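Local coordinates for hypothetical protein BSU32300 (Bacillus subtilis subsp. subtilis str. 168, PDB 1YLM) that probably acts as the RNA-cleaving toxin of a putative type VII toxin-antitoxin system, probably neutralized by a cognate antitoxin, at residues M1-D5 / D58-M62; L13-E17 / F125-R130; G53-I57 / I71-L75; E88-L92 / A117-L122. One frame throughout, in Å; residues are numbered along the deposited sequence.

Contact 1: residues M1-D5 / D58-M62; sequences MYFVD and DGFIM
Residues 1-5 run as an extended loop segment past the C-terminal end of helix 32-59, whose last residues are Asp58 and Gly59. Tyr2, Phe3 and Val4 keep extended backbone angles; Phe60 is the first residue to leave helical geometry, and Ile61 enters the left-handed region (phi/psi 49°/51°). Val4 CA lies 4.2 Å from Gly59 CA, and Tyr2 CA 5.7 Å from Phe60 CA. Such closeness depends on Gly59, because a CB there would come tightly against Val4 CG2; instead Gly59 CA makes a CA-H...O contact of 3.4 Å with Phe3 O. Water 1 joins the backbones, accepting from Phe3 N (2.8 Å) and donating to Gly59 O (2.5 Å).

Side chains alternate along the extended segment. Tyr2 (chi1 m) and Val4 (chi1 t) point toward the helix end, Phe3 away. Phe60, chi1 m, sets its edge against the face of Tyr2 in a T-shaped pair, centroids 5.1 Å apart and planes at 62°. Val4 CG2 covers a face of the Phe60 ring, 3.9 Å from its centroid, a CH-pi contact. Ile61, with chi1 between wells at -32° and chi2 t, brings CD1 to 4.2 Å from Tyr2 CE1, completing a small aromatic-aliphatic cluster at a helix C terminus.

Asp5 then N-caps helix 6-23 through OD1 to Lys8 N, while Val4 and Phe60 both pack on Leu137 of helix 119-137.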
loop_
_atom_site.group_PDB
_atom_site.type_symbol
_atom_site.label_atom_id
_atom_site.label_comp_id
_atom_site.label_asym_id
_atom_site.label_seq_id
_atom_site.Cartn_x
_atom_site.Cartn_y
_atom_site.Cartn_z
HETATM N N MSE A 1 23.732 -4.102 25.524
HETATM C CA MSE A 1 23.540 -2.645 25.229
HETATM C C MSE A 1 22.525 -2.352 24.104
HETATM O O MSE A 1 21.538 -1.628 24.312
HETATM C CB MSE A 1 24.897 -1.990 24.926
HETATM C CG MSE A 1 24.838 -0.487 24.809
HETATM SE SE MSE A 1 23.922 0.241 26.169
HETATM C CE MSE A 1 23.143 1.596 25.315
ATOM N N TYR A 2 22.788 -2.882 22.905
ATOM C CA TYR A 2 21.859 -2.736 21.784
ATOM C C TYR A 2 21.128 -4.041 21.523
ATOM O O TYR A 2 21.757 -5.094 21.371
ATOM C CB TYR A 2 22.598 -2.358 20.509
ATOM C CG TYR A 2 23.387 -1.089 20.594
ATOM C CD1 TYR A 2 22.782 0.109 20.987
ATOM C CD2 TYR A 2 24.729 -1.069 20.244
ATOM C CE1 TYR A 2 23.512 1.295 21.064
ATOM C CE2 TYR A 2 25.471 0.117 20.301
ATOM C CZ TYR A 2 24.858 1.286 20.723
ATOM O OH TYR A 2 25.582 2.464 20.781
ATOM N N PHE A 3 19.809 -3.945 21.472
ATOM C CA PHE A 3 18.949 -5.057 21.089
ATOM C C PHE A 3 18.310 -4.685 19.754
ATOM O O PHE A 3 17.363 -3.892 19.684
ATOM C CB PHE A 3 17.900 -5.344 22.163
ATOM C CG PHE A 3 18.498 -5.666 23.520
ATOM C CD1 PHE A 3 18.810 -4.644 24.420
ATOM C CD2 PHE A 3 18.767 -6.988 23.887
ATOM C CE1 PHE A 3 19.374 -4.931 25.677
ATOM C CE2 PHE A 3 19.337 -7.290 25.140
ATOM C CZ PHE A 3 19.641 -6.250 26.032
ATOM N N VAL A 4 18.873 -5.253 18.699
ATOM C CA VAL A 4 18.516 -4.912 17.335
ATOM C C VAL A 4 17.751 -6.086 16.728
ATOM O O VAL A 4 18.186 -7.236 16.846
ATOM C CB VAL A 4 19.795 -4.563 16.504
ATOM C CG1 VAL A 4 19.445 -4.115 15.073
ATOM C CG2 VAL A 4 20.612 -3.464 17.210
ATOM N N ASP A 5 16.616 -5.803 16.083
ATOM C CA ASP A 5 15.838 -6.860 15.429
ATOM C C ASP A 5 16.497 -7.264 14.105
ATOM O O ASP A 5 16.008 -6.993 13.002
ATOM C CB ASP A 5 14.374 -6.473 15.260
ATOM C CG ASP A 5 13.477 -7.684 14.943
ATOM O OD1 ASP A 5 13.981 -8.782 14.571
ATOM O OD2 ASP A 5 12.254 -7.522 15.055
ATOM N N ASP A 58 15.335 2.365 16.589
ATOM C CA ASP A 58 14.881 1.740 17.835
ATOM C C ASP A 58 15.974 0.869 18.464
ATOM O O ASP A 58 16.238 0.982 19.667
ATOM C CB ASP A 58 13.619 0.903 17.618
ATOM C CG ASP A 58 12.403 1.748 17.228
ATOM O OD1 ASP A 58 12.449 3.005 17.301
ATOM O OD2 ASP A 58 11.391 1.140 16.829
ATOM N N GLY A 59 16.610 0.020 17.659
ATOM C CA GLY A 59 17.651 -0.898 18.155
ATOM C C GLY A 59 18.909 -0.206 18.674
ATOM O O GLY A 59 19.492 -0.629 19.695
ATOM N N PHE A 60 19.338 0.853 17.972
ATOM C CA PHE A 60 20.587 1.559 18.290
ATOM C C PHE A 60 20.393 2.838 19.096
ATOM O O PHE A 60 21.315 3.622 19.183
ATOM C CB PHE A 60 21.391 1.869 17.026
ATOM C CG PHE A 60 22.049 0.651 16.417
ATOM C CD1 PHE A 60 21.547 0.102 15.242
ATOM C CD2 PHE A 60 23.161 0.056 17.029
ATOM C CE1 PHE A 60 22.132 -1.016 14.666
ATOM C CE2 PHE A 60 23.764 -1.076 16.472
ATOM C CZ PHE A 60 23.258 -1.611 15.278
ATOM N N ILE A 61 19.214 3.017 19.691
ATOM C CA ILE A 61 18.904 4.201 20.535
ATOM C C ILE A 61 19.291 5.491 19.830
ATOM O O ILE A 61 19.996 6.341 20.390
ATOM C CB ILE A 61 19.617 4.177 21.934
ATOM C CG1 ILE A 61 19.789 2.748 22.428
ATOM C CG2 ILE A 61 18.844 5.056 22.952
ATOM C CD1 ILE A 61 20.560 2.642 23.748
HETATM N N MSE A 62 18.835 5.627 18.590
HETATM C CA MSE A 62 19.034 6.862 17.850
HETATM C C MSE A 62 17.910 7.824 18.212
HETATM O O MSE A 62 16.916 7.435 18.839
HETATM C CB MSE A 62 19.042 6.584 16.341
HETATM C CG MSE A 62 20.149 5.629 15.877
HETATM SE SE MSE A 62 20.095 5.240 14.082
HETATM C CE MSE A 62 21.521 4.213 13.936
HETATM O O HOH W 1 18.590 -1.486 21.901
#

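Contact 2: residues L13-E17 / F125-R130; sequences LGFFE and FPKRIR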
loop_
_atom_site.group_PDB
_atom_site.type_symbol
_atom_site.label_atom_id
_atom_site.label_comp_id
_atom_site.label_asym_id
_atom_site.label_seq_id
_atom_site.Cartn_x
_atom_site.Cartn_y
_atom_site.Cartn_z
ATOM N N LEU A 13 15.787 -6.531 4.034
ATOM C CA LEU A 13 16.808 -6.170 3.039
ATOM C C LEU A 13 16.842 -7.130 1.848
ATOM O O LEU A 13 16.976 -6.703 0.707
ATOM C CB LEU A 13 18.204 -6.079 3.690
ATOM C CG LEU A 13 18.480 -4.926 4.669
ATOM C CD1 LEU A 13 19.950 -4.961 5.096
ATOM C CD2 LEU A 13 18.149 -3.588 4.079
ATOM N N GLY A 14 16.725 -8.431 2.113
ATOM C CA GLY A 14 16.665 -9.424 1.029
ATOM C C GLY A 14 15.454 -9.224 0.131
ATOM O O GLY A 14 15.559 -9.291 -1.094
ATOM N N PHE A 15 14.295 -9.000 0.762
ATOM C CA PHE A 15 13.051 -8.728 0.051
ATOM C C PHE A 15 13.207 -7.489 -0.827
ATOM O O PHE A 15 12.863 -7.505 -2.013
ATOM C CB PHE A 15 11.963 -8.489 1.084
ATOM C CG PHE A 15 10.584 -8.312 0.506
ATOM C CD1 PHE A 15 9.790 -9.430 0.205
ATOM C CD2 PHE A 15 10.056 -7.030 0.325
ATOM C CE1 PHE A 15 8.484 -9.257 -0.303
ATOM C CE2 PHE A 15 8.758 -6.854 -0.182
ATOM C CZ PHE A 15 7.984 -7.968 -0.496
ATOM N N PHE A 16 13.690 -6.407 -0.216
ATOM C CA PHE A 16 14.037 -5.165 -0.914
ATOM C C PHE A 16 14.885 -5.409 -2.166
ATOM O O PHE A 16 14.564 -4.924 -3.259
ATOM C CB PHE A 16 14.773 -4.242 0.071
ATOM C CG PHE A 16 15.257 -2.940 -0.535
ATOM C CD1 PHE A 16 14.443 -1.804 -0.526
ATOM C CD2 PHE A 16 16.543 -2.842 -1.060
ATOM C CE1 PHE A 16 14.894 -0.582 -1.069
ATOM C CE2 PHE A 16 17.004 -1.632 -1.606
ATOM C CZ PHE A 16 16.176 -0.500 -1.605
ATOM N N GLU A 17 15.976 -6.149 -2.011
ATOM C CA GLU A 17 16.871 -6.413 -3.124
ATOM C C GLU A 17 16.165 -7.173 -4.264
ATOM O O GLU A 17 16.357 -6.868 -5.451
ATOM C CB GLU A 17 18.116 -7.140 -2.614
ATOM C CG GLU A 17 19.084 -6.165 -1.903
ATOM C CD GLU A 17 20.323 -6.845 -1.323
ATOM O OE1 GLU A 17 20.196 -7.964 -0.791
ATOM O OE2 GLU A 17 21.414 -6.225 -1.374
ATOM N N PHE A 125 21.662 1.065 -0.424
ATOM C CA PHE A 125 21.007 1.113 0.896
ATOM C C PHE A 125 21.218 -0.167 1.741
ATOM O O PHE A 125 21.629 -0.068 2.902
ATOM C CB PHE A 125 19.519 1.473 0.766
ATOM C CG PHE A 125 18.784 1.543 2.089
ATOM C CD1 PHE A 125 18.952 2.645 2.946
ATOM C CD2 PHE A 125 17.944 0.515 2.489
ATOM C CE1 PHE A 125 18.293 2.701 4.173
ATOM C CE2 PHE A 125 17.254 0.576 3.706
ATOM C CZ PHE A 125 17.429 1.663 4.545
ATOM N N PRO A 126 20.946 -1.365 1.170
ATOM C CA PRO A 126 21.213 -2.603 1.932
ATOM C C PRO A 126 22.680 -2.747 2.347
ATOM O O PRO A 126 22.965 -3.214 3.452
ATOM C CB PRO A 126 20.836 -3.730 0.945
ATOM C CG PRO A 126 19.958 -3.107 -0.061
ATOM C CD PRO A 126 20.353 -1.655 -0.154
ATOM N N LYS A 127 23.600 -2.367 1.465
ATOM C CA LYS A 127 25.026 -2.401 1.785
ATOM C C LYS A 127 25.357 -1.520 3.004
ATOM O O LYS A 127 26.072 -1.956 3.910
ATOM C CB LYS A 127 25.867 -1.958 0.582
ATOM C CG LYS A 127 25.621 -2.761 -0.699
ATOM C CD LYS A 127 26.494 -2.237 -1.867
ATOM C CE LYS A 127 27.983 -2.162 -1.463
ATOM N NZ LYS A 127 28.925 -2.294 -2.646
ATOM N N ARG A 128 24.857 -0.288 3.012
ATOM C CA ARG A 128 25.046 0.632 4.143
ATOM C C ARG A 128 24.519 0.029 5.440
ATOM O O ARG A 128 25.197 0.068 6.473
ATOM C CB ARG A 128 24.319 1.966 3.906
ATOM C CG ARG A 128 24.795 2.738 2.690
ATOM C CD ARG A 128 26.127 3.436 2.883
ATOM N NE ARG A 128 26.517 4.070 1.617
ATOM C CZ ARG A 128 27.262 3.490 0.678
ATOM N NH1 ARG A 128 27.760 2.268 0.859
ATOM N NH2 ARG A 128 27.529 4.144 -0.451
ATOM N N ILE A 129 23.300 -0.506 5.394
ATOM C CA ILE A 129 22.712 -1.120 6.584
ATOM C C ILE A 129 23.546 -2.307 7.091
ATOM O O ILE A 129 23.814 -2.417 8.292
ATOM C CB ILE A 129 21.252 -1.585 6.370
ATOM C CG1 ILE A 129 20.329 -0.410 5.962
ATOM C CG2 ILE A 129 20.730 -2.242 7.634
ATOM C CD1 ILE A 129 20.268 0.774 6.966
ATOM N N ARG A 130 23.925 -3.196 6.183
ATOM C CA ARG A 130 24.702 -4.367 6.566
ATOM C C ARG A 130 26.061 -4.010 7.136
ATOM O O ARG A 130 26.469 -4.639 8.102
ATOM C CB ARG A 130 24.871 -5.335 5.401
ATOM C CG ARG A 130 23.611 -6.061 5.023
ATOM C CD ARG A 130 23.903 -6.916 3.809
ATOM N NE ARG A 130 22.691 -7.532 3.321
ATOM C CZ ARG A 130 22.186 -7.342 2.111
ATOM N NH1 ARG A 130 22.819 -6.591 1.209
ATOM N NH2 ARG A 130 21.060 -7.954 1.799
#
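A two-pronged salt bridge joins the helices: Arg130 NH2 donates to Glu17 OE1 at 2.7 Å and Arg130 NH1 to Glu17 OE2 at 3.0 Å, both nearly linear, so carboxylate and guanidinium meet edge to edge. Arg130 reaches across with chi1 m and chi2 and chi3 t. One face of its guanidinium lies against Leu13 CD1, and the aliphatic CG of Arg130 is 3.8 Å from the same methyl.

Leu13 forms the centre of the packing as a knob in the hole made by Phe125, Pro126, Ile129 and Arg130. Its CD1 is 3.8 Å from Ile129 CG2, and its CD2 is 4.1 Å from Pro126 CB and 4.3 Å from Phe125 CE2. One turn on, Phe16 CD2 meets Pro126 CG at 3.6 Å. Pro126, with no amide hydrogen to give to the preceding turn, kinks its helix here.

The local axes are 10.4 Å apart and nearly antiparallel, at 163°, as in an up-and-down helical bundle. Helix 6-23 thus lies beside helix 119-137, and helix 32-59 packs against the former through Leu45 and Cys48, which touch Phe16. Phe15 also contacts Leu44 and Cys48, and reaches Leu104 of the second subunit of the homodimer.

Contact 3: residues G53-I57 / I71-L75; sequences GNDMI and IMDIL
Helices 53-57 and 71-75 cross at 48° between their N-to-C directions, their local axes 10.0 Å apart, and are closest at Gly53 and Ile71, with CA atoms 6.1 Å apart. Both segments are regular alpha-helix.

Gly53 lets Ile71 in: its CA sits 3.7 Å from Ile71 CG2 and 3.9 Å from Leu75 CD1, and a CB at this position would clash with the Ile71 methyl. Asn54 has its CA-to-CB bond directed away, yet with chi1 m its end returns so that ND2 comes within 3.4 Å of Ile71 CD1. Met56, a selenomethionine, offers CB to Leu75 CD2 at 4.1 Å; its chi1 and chi2, both m, lead the selenium end away, where it meets Ile129 and Leu133 of helix 119-137. Ile57, chi1 m and chi2 t, projects toward the second helix: CG1 is 3.8 Å from Ile74 CG2, and CD1 is 4.1 Å from Ile71 CG2. Ile71, Ile74 and Leu75 share this m,t conformation.

The interface is mostly apolar and largely buried. It seats the short helix 71-77 on the end of the long helix 32-59 in the all-helical HepT-like fold, with the Ile71 side chain about 9 Å from that of Arg96, the active-site residue inferred by similarity.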
loop_
_atom_site.group_PDB
_atom_site.type_symbol
_atom_site.label_atom_id
_atom_site.label_comp_id
_atom_site.label_asym_id
_atom_site.label_seq_id
_atom_site.Cartn_x
_atom_site.Cartn_y
_atom_site.Cartn_z
ATOM N N GLY A 53 14.782 1.571 8.615
ATOM C CA GLY A 53 15.186 2.790 9.335
ATOM C C GLY A 53 14.653 2.845 10.759
ATOM O O GLY A 53 15.427 3.089 11.707
ATOM N N ASN A 54 13.347 2.618 10.927
ATOM C CA ASN A 54 12.750 2.532 12.271
ATOM C C ASN A 54 13.421 1.471 13.135
ATOM O O ASN A 54 13.700 1.715 14.305
ATOM C CB ASN A 54 11.239 2.244 12.236
ATOM C CG ASN A 54 10.397 3.487 11.978
ATOM O OD1 ASN A 54 9.369 3.410 11.292
ATOM N ND2 ASN A 54 10.808 4.622 12.526
ATOM N N ASP A 55 13.644 0.280 12.578
ATOM C CA ASP A 55 14.278 -0.811 13.342
ATOM C C ASP A 55 15.706 -0.438 13.763
ATOM O O ASP A 55 16.138 -0.723 14.888
ATOM C CB ASP A 55 14.258 -2.124 12.538
ATOM C CG ASP A 55 12.853 -2.687 12.373
ATOM O OD1 ASP A 55 11.963 -2.311 13.170
ATOM O OD2 ASP A 55 12.636 -3.496 11.444
HETATM N N MSE A 56 16.432 0.205 12.859
HETATM C CA MSE A 56 17.784 0.724 13.154
HETATM C C MSE A 56 17.750 1.724 14.322
HETATM O O MSE A 56 18.505 1.640 15.287
HETATM C CB MSE A 56 18.353 1.449 11.928
HETATM C CG MSE A 56 18.741 0.588 10.748
HETATM SE SE MSE A 56 20.391 -0.137 10.989
HETATM C CE MSE A 56 19.998 -1.402 11.420
ATOM N N ILE A 57 16.854 2.692 14.206
ATOM C CA ILE A 57 16.736 3.770 15.178
ATOM C C ILE A 57 16.356 3.214 16.556
ATOM O O ILE A 57 17.011 3.526 17.566
ATOM C CB ILE A 57 15.693 4.808 14.663
ATOM C CG1 ILE A 57 16.297 5.641 13.528
ATOM C CG2 ILE A 57 15.167 5.693 15.801
ATOM C CD1 ILE A 57 15.257 6.526 12.783
ATOM N N ILE A 71 13.028 9.948 9.465
ATOM C CA ILE A 71 13.879 8.751 9.516
ATOM C C ILE A 71 15.226 8.898 8.802
ATOM O O ILE A 71 16.278 8.571 9.375
ATOM C CB ILE A 71 13.091 7.500 9.027
ATOM C CG1 ILE A 71 11.974 7.190 10.023
ATOM C CG2 ILE A 71 14.012 6.295 8.861
ATOM C CD1 ILE A 71 10.926 6.206 9.548
HETATM N N MSE A 72 15.211 9.409 7.568
HETATM C CA MSE A 72 16.440 9.460 6.762
HETATM C C MSE A 72 17.445 10.429 7.339
HETATM O O MSE A 72 18.641 10.160 7.351
HETATM C CB MSE A 72 16.155 9.834 5.303
HETATM C CG MSE A 72 15.351 8.795 4.542
HETATM SE SE MSE A 72 16.149 6.975 4.506
HETATM C CE MSE A 72 18.027 7.498 4.407
ATOM N N ASP A 73 16.938 11.563 7.807
ATOM C CA ASP A 73 17.758 12.584 8.436
ATOM C C ASP A 73 18.509 12.025 9.644
ATOM O O ASP A 73 19.673 12.330 9.851
ATOM C CB ASP A 73 16.884 13.778 8.833
ATOM C CG ASP A 73 16.408 14.585 7.617
ATOM O OD1 ASP A 73 17.068 14.512 6.554
ATOM O OD2 ASP A 73 15.366 15.273 7.736
ATOM N N ILE A 74 17.848 11.173 10.408
ATOM C CA ILE A 74 18.485 10.546 11.576
ATOM C C ILE A 74 19.574 9.546 11.147
ATOM O O ILE A 74 20.691 9.559 11.685
ATOM C CB ILE A 74 17.425 9.919 12.520
ATOM C CG1 ILE A 74 16.571 11.027 13.171
ATOM C CG2 ILE A 74 18.118 9.028 13.582
ATOM C CD1 ILE A 74 15.165 10.572 13.548
ATOM N N LEU A 75 19.277 8.734 10.131
ATOM C CA LEU A 75 20.275 7.813 9.561
ATOM C C LEU A 75 21.488 8.554 8.994
ATOM O O LEU A 75 22.623 8.071 9.081
ATOM C CB LEU A 75 19.637 6.920 8.483
ATOM C CG LEU A 75 18.550 5.969 9.005
ATOM C CD1 LEU A 75 17.939 5.125 7.865
ATOM C CD2 LEU A 75 19.089 5.048 10.101
#

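Contact 4: residues E88-L92 / A117-L122; sequences ELKKL and AHQTAL
The imidazole of His118 lies over the backbone of helix 88-92, one ring face covering Glu88 O, with Lys91 CB 3.6 Å from its NE2. Its CA-to-CB bond points toward this helix and, with chi1 m, its ND1 donates a His-carboxylate hydrogen bond to Glu88 OE1 (2.8 Å, 161°). Glu88, chi1 m and chi2 t, also accepts from water 2 at OE1 (2.6 Å); that water in turn accepts from Ala121 N at 3.0 Å, so one carboxylate oxygen connects to both the ring and the first turn of helix 119-137.

His118 leaves helical geometry (phi/psi -117°/25°) between two helices and is the N-cap residue of the second. The CA atoms of Glu88 and His118 are 6.1 Å apart, the nearest pair in the register.

Beside this polar edge runs an apolar leucine-alanine interface of the HepT-like helical fold. Leu89, with chi1 m and chi2 t, brings CD2 to 3.6 Å from Leu122 CD2 and 4.0 Å from Ala121 CB. Leu92, chi1 t and chi2 p, places CD2 3.8 Å from Leu122 CD2.

Helix 83-93 is thereby held on the start of helix 119-137. Leu122 continues inward to Phe16 and Leu20 of helix 6-23 and Ile49 of helix 32-59, while Leu92 packs on helix 108-117.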
loop_
_atom_site.group_PDB
_atom_site.type_symbol
_atom_site.label_atom_id
_atom_site.label_comp_id
_atom_site.label_asym_id
_atom_site.label_seq_id
_atom_site.Cartn_x
_atom_site.Cartn_y
_atom_site.Cartn_z
ATOM N N GLU A 88 18.521 11.790 -1.638
ATOM C CA GLU A 88 17.991 11.013 -2.764
ATOM C C GLU A 88 16.869 10.082 -2.323
ATOM O O GLU A 88 15.800 10.052 -2.932
ATOM C CB GLU A 88 19.096 10.207 -3.426
ATOM C CG GLU A 88 20.006 11.044 -4.325
ATOM C CD GLU A 88 20.774 10.197 -5.302
ATOM O OE1 GLU A 88 20.136 9.565 -6.171
ATOM O OE2 GLU A 88 22.016 10.164 -5.215
ATOM N N LEU A 89 17.108 9.329 -1.248
ATOM C CA LEU A 89 16.087 8.408 -0.739
ATOM C C LEU A 89 14.847 9.159 -0.263
ATOM O O LEU A 89 13.727 8.704 -0.480
ATOM C CB LEU A 89 16.660 7.474 0.334
ATOM C CG LEU A 89 17.766 6.523 -0.181
ATOM C CD1 LEU A 89 18.306 5.625 0.927
ATOM C CD2 LEU A 89 17.357 5.673 -1.367
ATOM N N LYS A 90 15.037 10.335 0.328
ATOM C CA LYS A 90 13.909 11.175 0.724
ATOM C C LYS A 90 12.986 11.518 -0.459
ATOM O O LYS A 90 11.769 11.604 -0.295
ATOM C CB LYS A 90 14.388 12.468 1.382
ATOM C CG LYS A 90 14.856 12.324 2.842
ATOM C CD LYS A 90 15.661 13.565 3.267
ATOM C CE LYS A 90 14.809 14.536 4.024
ATOM N NZ LYS A 90 15.624 15.716 4.455
ATOM N N LYS A 91 13.566 11.730 -1.637
ATOM C CA LYS A 91 12.774 12.106 -2.820
ATOM C C LYS A 91 11.841 10.974 -3.258
ATOM O O LYS A 91 10.709 11.238 -3.685
ATOM C CB LYS A 91 13.684 12.544 -3.977
ATOM C CG LYS A 91 14.444 13.848 -3.690
ATOM C CD LYS A 91 15.480 14.149 -4.784
ATOM C CE LYS A 91 16.240 15.477 -4.479
ATOM N NZ LYS A 91 15.331 16.579 -4.104
ATOM N N LEU A 92 12.299 9.724 -3.123
ATOM C CA LEU A 92 11.428 8.569 -3.377
ATOM C C LEU A 92 10.373 8.442 -2.294
ATOM O O LEU A 92 9.192 8.213 -2.583
ATOM C CB LEU A 92 12.213 7.249 -3.467
ATOM C CG LEU A 92 11.325 5.993 -3.635
ATOM C CD1 LEU A 92 10.476 6.014 -4.928
ATOM C CD2 LEU A 92 12.182 4.733 -3.589
ATOM N N ALA A 117 16.111 7.486 -11.303
ATOM C CA ALA A 117 16.980 8.600 -10.926
ATOM C C ALA A 117 17.794 8.310 -9.663
ATOM O O ALA A 117 18.881 8.852 -9.488
ATOM C CB ALA A 117 16.160 9.857 -10.738
ATOM N N HIS A 118 17.249 7.485 -8.772
ATOM C CA HIS A 118 17.903 7.203 -7.488
ATOM C C HIS A 118 18.281 5.740 -7.349
ATOM O O HIS A 118 18.427 5.238 -6.241
ATOM C CB HIS A 118 17.014 7.687 -6.332
ATOM C CG HIS A 118 16.568 9.113 -6.489
ATOM N ND1 HIS A 118 17.461 10.155 -6.633
ATOM C CD2 HIS A 118 15.334 9.663 -6.577
ATOM C CE1 HIS A 118 16.796 11.290 -6.770
ATOM N NE2 HIS A 118 15.502 11.020 -6.745
ATOM N N GLN A 119 18.471 5.059 -8.479
ATOM C CA GLN A 119 18.689 3.623 -8.450
ATOM C C GLN A 119 19.998 3.248 -7.737
ATOM O O GLN A 119 20.029 2.285 -6.976
ATOM C CB GLN A 119 18.611 3.026 -9.861
ATOM C CG GLN A 119 18.543 1.500 -9.862
ATOM C CD GLN A 119 18.211 0.917 -11.212
ATOM O OE1 GLN A 119 17.641 1.588 -12.064
ATOM N NE2 GLN A 119 18.558 -0.349 -11.410
ATOM N N THR A 120 21.063 4.024 -7.945
ATOM C CA THR A 120 22.335 3.747 -7.261
ATOM C C THR A 120 22.226 3.837 -5.719
ATOM O O THR A 120 22.699 2.933 -5.014
ATOM C CB THR A 120 23.493 4.638 -7.788
ATOM O OG1 THR A 120 23.704 4.374 -9.187
ATOM C CG2 THR A 120 24.788 4.326 -7.046
ATOM N N ALA A 121 21.616 4.907 -5.206
ATOM C CA ALA A 121 21.362 5.051 -3.763
ATOM C C ALA A 121 20.474 3.902 -3.260
ATOM O O ALA A 121 20.704 3.341 -2.180
ATOM C CB ALA A 121 20.731 6.383 -3.449
ATOM N N LEU A 122 19.479 3.524 -4.056
ATOM C CA LEU A 122 18.648 2.364 -3.697
ATOM C C LEU A 122 19.457 1.065 -3.574
ATOM O O LEU A 122 19.373 0.371 -2.556
ATOM C CB LEU A 122 17.472 2.207 -4.672
ATOM C CG LEU A 122 16.386 3.284 -4.549
ATOM C CD1 LEU A 122 15.429 3.229 -5.727
ATOM C CD2 LEU A 122 15.623 3.150 -3.221
HETATM O O HOH W 2 21.479 7.419 -6.927
#

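How the contacts relate
From the N terminus, the extended residues 1-5 close contact 1 onto the end of helix 32-59. Helix 6-23 then opens contact 2, the longest loop, which is completed only by helix 119-137; contacts 1 and 2 therefore cross. Contact 3 closes a short loop between helices 32-59 and 71-77 and contact 4 another between helices 83-93 and 119-137; these follow in series, both within the span of contact 2. Contact 3 also crosses contact 1, and Met62 packs on Ile74 and Leu75. Contacts 3 and 4 meet at the Asp73-Lys90 salt bridge, and Phe16 and Phe125 of contact 2 touch Leu122 and Leu89 of contact 4, uniting short helices and bundle.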